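Side-chain contacts in putative citrate lyase, alfa subunit (Streptococcus mutans, PDB 2HJ0), which is probably the alpha subunit of a bacterial citrate lyase, an alpha/beta protein whose chain carries two large mixed beta sheets: residues T59-K62 / D63-I67; T209-P212 / Y213-P217. All coordinates share one frame; numbering follows the deposited sequence.

Contact 1 of 2, residues T59-K62 / D63-I67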
loop_
_atom_site.group_PDB
_atom_site.type_symbol
_atom_site.label_atom_id
_atom_site.label_comp_id
_atom_site.label_asym_id
_atom_site.label_seq_id
_atom_site.Cartn_x
_atom_site.Cartn_y
_atom_site.Cartn_z
ATOM N N THR A 59 -11.380 -2.329 21.610
ATOM C CA THR A 59 -11.151 -3.164 20.451
ATOM C C THR A 59 -12.101 -4.358 20.480
ATOM O O THR A 59 -12.253 -5.076 19.490
ATOM C CB THR A 59 -9.690 -3.588 20.420
ATOM O OG1 THR A 59 -9.300 -3.824 19.072
ATOM C CG2 THR A 59 -9.470 -4.822 21.235
ATOM N N ARG A 60 -12.756 -4.548 21.623
ATOM C CA ARG A 60 -13.718 -5.627 21.790
ATOM C C ARG A 60 -13.140 -7.043 21.783
ATOM O O ARG A 60 -13.845 -8.018 21.501
ATOM C CB ARG A 60 -14.799 -5.520 20.714
ATOM C CG ARG A 60 -16.148 -5.112 21.258
ATOM C CD ARG A 60 -16.256 -3.623 21.504
ATOM N NE ARG A 60 -16.784 -2.910 20.339
ATOM C CZ ARG A 60 -17.973 -3.145 19.777
ATOM N NH1 ARG A 60 -18.361 -2.438 18.713
ATOM N NH2 ARG A 60 -18.773 -4.087 20.270
ATOM N N LEU A 61 -11.859 -7.151 22.109
ATOM C CA LEU A 61 -11.175 -8.434 22.135
ATOM C C LEU A 61 -11.881 -9.406 23.063
ATOM O O LEU A 61 -12.170 -9.071 24.209
ATOM C CB LEU A 61 -9.740 -8.243 22.618
ATOM C CG LEU A 61 -8.879 -9.490 22.491
ATOM C CD1 LEU A 61 -8.791 -9.864 21.012
ATOM C CD2 LEU A 61 -7.502 -9.239 23.079
ATOM N N LYS A 62 -12.165 -10.607 22.573
ATOM C CA LYS A 62 -12.822 -11.608 23.402
ATOM C C LYS A 62 -12.022 -12.897 23.373
ATOM O O LYS A 62 -10.996 -12.985 22.703
ATOM C CB LYS A 62 -14.255 -11.848 22.916
ATOM C CG LYS A 62 -15.105 -10.574 22.935
ATOM C CD LYS A 62 -16.607 -10.797 22.665
ATOM C CE LYS A 62 -16.902 -11.219 21.223
ATOM N NZ LYS A 62 -16.331 -12.549 20.890
ATOM N N ASP A 63 -12.483 -13.890 24.121
ATOM C CA ASP A 63 -11.800 -15.171 24.162
ATOM C C ASP A 63 -11.881 -15.863 22.810
ATOM O O ASP A 63 -12.873 -15.734 22.088
ATOM C CB ASP A 63 -12.422 -16.073 25.227
ATOM C CG ASP A 63 -12.121 -15.613 26.650
ATOM O OD1 ASP A 63 -12.550 -16.326 27.587
ATOM O OD2 ASP A 63 -11.464 -14.556 26.842
ATOM N N GLY A 64 -10.821 -16.593 22.474
ATOM C CA GLY A 64 -10.784 -17.323 21.223
ATOM C C GLY A 64 -10.347 -16.538 20.003
ATOM O O GLY A 64 -10.124 -17.118 18.941
HETATM N N MSE A 65 -10.217 -15.225 20.137
HETATM C CA MSE A 65 -9.810 -14.407 19.006
HETATM C C MSE A 65 -8.326 -14.538 18.702
HETATM O O MSE A 65 -7.558 -15.092 19.498
HETATM C CB MSE A 65 -10.151 -12.944 19.259
HETATM C CG MSE A 65 -11.618 -12.720 19.501
HETATM SE SE MSE A 65 -12.144 -10.886 19.268
HETATM C CE MSE A 65 -13.312 -11.133 17.748
ATOM N N THR A 66 -7.925 -14.043 17.535
ATOM C CA THR A 66 -6.527 -14.104 17.153
ATOM C C THR A 66 -5.917 -12.713 17.074
ATOM O O THR A 66 -6.508 -11.800 16.515
ATOM C CB THR A 66 -6.329 -14.802 15.803
ATOM O OG1 THR A 66 -6.697 -16.181 15.925
ATOM C CG2 THR A 66 -4.865 -14.711 15.378
ATOM N N ILE A 67 -4.733 -12.559 17.649
ATOM C CA ILE A 67 -4.047 -11.289 17.637
ATOM C C ILE A 67 -2.648 -11.497 17.066
ATOM O O ILE A 67 -2.120 -12.611 17.084
ATOM C CB ILE A 67 -3.955 -10.703 19.066
ATOM C CG1 ILE A 67 -3.102 -11.605 19.959
ATOM C CG2 ILE A 67 -5.347 -10.569 19.659
ATOM C CD1 ILE A 67 -2.954 -11.070 21.375
#

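Contact 2 of 2, residues T209-P212 / Y213-P217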
loop_
_atom_site.group_PDB
_atom_site.type_symbol
_atom_site.label_atom_id
_atom_site.label_comp_id
_atom_site.label_asym_id
_atom_site.label_seq_id
_atom_site.Cartn_x
_atom_site.Cartn_y
_atom_site.Cartn_z
ATOM N N THR A 209 6.795 7.572 20.312
ATOM C CA THR A 209 6.907 9.003 20.105
ATOM C C THR A 209 5.790 9.466 19.203
ATOM O O THR A 209 5.629 8.952 18.101
ATOM C CB THR A 209 8.282 9.369 19.495
ATOM O OG1 THR A 209 8.254 9.179 18.079
ATOM C CG2 THR A 209 9.385 8.465 20.095
ATOM N N LEU A 210 5.011 10.431 19.685
ATOM C CA LEU A 210 3.878 10.969 18.941
ATOM C C LEU A 210 4.282 12.171 18.107
ATOM O O LEU A 210 4.798 13.159 18.616
ATOM C CB LEU A 210 2.764 11.363 19.906
ATOM C CG LEU A 210 1.349 10.971 19.457
ATOM C CD1 LEU A 210 0.341 11.425 20.509
ATOM C CD2 LEU A 210 1.025 11.591 18.123
ATOM N N VAL A 211 4.021 12.091 16.817
ATOM C CA VAL A 211 4.382 13.160 15.910
ATOM C C VAL A 211 3.155 13.923 15.405
ATOM O O VAL A 211 2.074 13.351 15.264
ATOM C CB VAL A 211 5.161 12.557 14.727
ATOM C CG1 VAL A 211 5.352 13.584 13.616
ATOM C CG2 VAL A 211 6.498 12.050 15.233
ATOM N N PRO A 212 3.299 15.240 15.161
ATOM C CA PRO A 212 2.152 16.011 14.663
ATOM C C PRO A 212 1.748 15.542 13.261
ATOM O O PRO A 212 2.589 15.123 12.456
ATOM C CB PRO A 212 2.660 17.457 14.686
ATOM C CG PRO A 212 4.158 17.300 14.538
ATOM C CD PRO A 212 4.468 16.110 15.402
ATOM N N TYR A 213 0.452 15.608 12.990
ATOM C CA TYR A 213 -0.107 15.189 11.715
ATOM C C TYR A 213 0.253 16.156 10.596
ATOM O O TYR A 213 0.235 17.370 10.789
ATOM C CB TYR A 213 -1.635 15.104 11.841
ATOM C CG TYR A 213 -2.342 14.503 10.648
ATOM C CD1 TYR A 213 -2.563 15.246 9.485
ATOM C CD2 TYR A 213 -2.777 13.182 10.675
ATOM C CE1 TYR A 213 -3.200 14.684 8.376
ATOM C CE2 TYR A 213 -3.412 12.612 9.573
ATOM C CZ TYR A 213 -3.617 13.367 8.430
ATOM O OH TYR A 213 -4.219 12.788 7.337
ATOM N N PRO A 214 0.586 15.633 9.410
ATOM C CA PRO A 214 0.650 14.210 9.049
ATOM C C PRO A 214 2.087 13.708 9.185
ATOM O O PRO A 214 3.024 14.426 8.848
ATOM C CB PRO A 214 0.201 14.208 7.599
ATOM C CG PRO A 214 0.838 15.487 7.096
ATOM C CD PRO A 214 0.488 16.465 8.196
ATOM N N ASN A 215 2.261 12.485 9.669
ATOM C CA ASN A 215 3.591 11.920 9.823
ATOM C C ASN A 215 4.048 11.350 8.479
ATOM O O ASN A 215 3.237 10.823 7.705
ATOM C CB ASN A 215 3.562 10.821 10.895
ATOM C CG ASN A 215 4.917 10.149 11.096
ATOM O OD1 ASN A 215 5.957 10.764 10.871
ATOM N ND2 ASN A 215 4.905 8.881 11.544
ATOM N N THR A 216 5.341 11.483 8.197
ATOM C CA THR A 216 5.934 10.968 6.964
ATOM C C THR A 216 7.422 10.691 7.190
ATOM O O THR A 216 8.058 11.356 8.001
ATOM C CB THR A 216 5.787 11.964 5.786
ATOM O OG1 THR A 216 6.209 13.268 6.196
ATOM C CG2 THR A 216 4.352 12.026 5.296
ATOM N N PRO A 217 7.992 9.688 6.501
ATOM C CA PRO A 217 7.375 8.783 5.525
ATOM C C PRO A 217 6.242 7.992 6.172
ATOM O O PRO A 217 6.081 8.020 7.394
ATOM C CB PRO A 217 8.518 7.850 5.127
ATOM C CG PRO A 217 9.740 8.577 5.504
ATOM C CD PRO A 217 9.380 9.297 6.763
#

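Contact 1 of 2, residues T59-K62 / D63-I67
K62 and M65, the latter a selenomethionine, meet around the type II beta turn that runs from K62 to M65. With CG beside its backbone N and anti to the carbonyl carbon (chi1 -59°), the M65 side chain folds back over the K62 backbone: CG lies 3.3 Å from K62 O, and SE reaches K62 N. The side chains themselves come closest at K62 CB and M65 SE, 4.3 Å apart, while the K62 chain bends further out, at chi3 and chi4. The turn's own bond, from M65 N to K62 O, is weak at 3.5 Å. G64, third in the turn, has positive phi (84°), which glycine adopts readily because it has no CB to meet D63 O. L61 slides past M65 in the opposite direction, and its CD1 packs on M65 CB at 3.8 Å. The same methyl touches I67 CG2, where the two side chains cross at about a right angle. This is the helix-to-strand connection of an alpha/beta fold: beyond helix 52-58, R60 takes positive phi (68°) in a Schellman motif, and strand 66-69 follows. Branched apolar L61 suits the inner side, packing also on I87 and V164. At the exposed bend, D63 OD2 accepts a hydrogen bond from K93 N.

Contact 2 of 2, residues T209-P212 / Y213-P217
Extended first torsions set V211 and N215 across the bend: V211 CG1 and N215 CG both point opposite their own backbone N (chi1 170° and 179°). The two side chains cross at about a right angle, and V211 CG1 comes to 4.0 Å from N215 OD1, a loose van der Waals touch. The amide's other end is committed: N215 ND2 donates to N177 O, which suits an asparagine in this buried place. The backbone N-H of N215 separately bonds D173 OD2. No hydrogen bond links 209-212 to 213-217. Prolines at 212 and 214 probably restrict the backbone here, in a long loop that leaves strand 202-207 of the large mixed sheet and leads to strand 227-230; V211 is also held by backbone bonding to S172 of strand 171-172. The P212 ring restricts its phi (-66°). A cis peptide joins Y213 to P214; it brings P214 CB over one face of the tyrosine ring, 3.4 Å above the plane and offset toward the rim, an aromatic-proline pairing that commonly accompanies cis proline. Y213 OH is hydrogen-bonded to Q222, and the Y213 side chain packs on V363 of the second subunit, whose F304 meets P214.

Followed from the N terminus, the chain first passes contact 1, which closes the short connection between helix 52-58 and strand 66-69 and packs it against helix 79-89. It then builds strands 95-99, 118-123, 143-145 and 164-169 before strand 202-207 delivers it to contact 2, in the loop that precedes strand 227-230 and lies along strand 171-172. The two contacts are in series, neither nested nor crossed: their centres lie 29 Å apart and their nearest atoms about 18 Å. Both belong to the same mixed sheet, but at opposite ends of its parallel strands, contact 1 where strand 66-69 begins and contact 2 beyond the end of strand 202-207. Of the two, contact 2 alone reaches the second subunit.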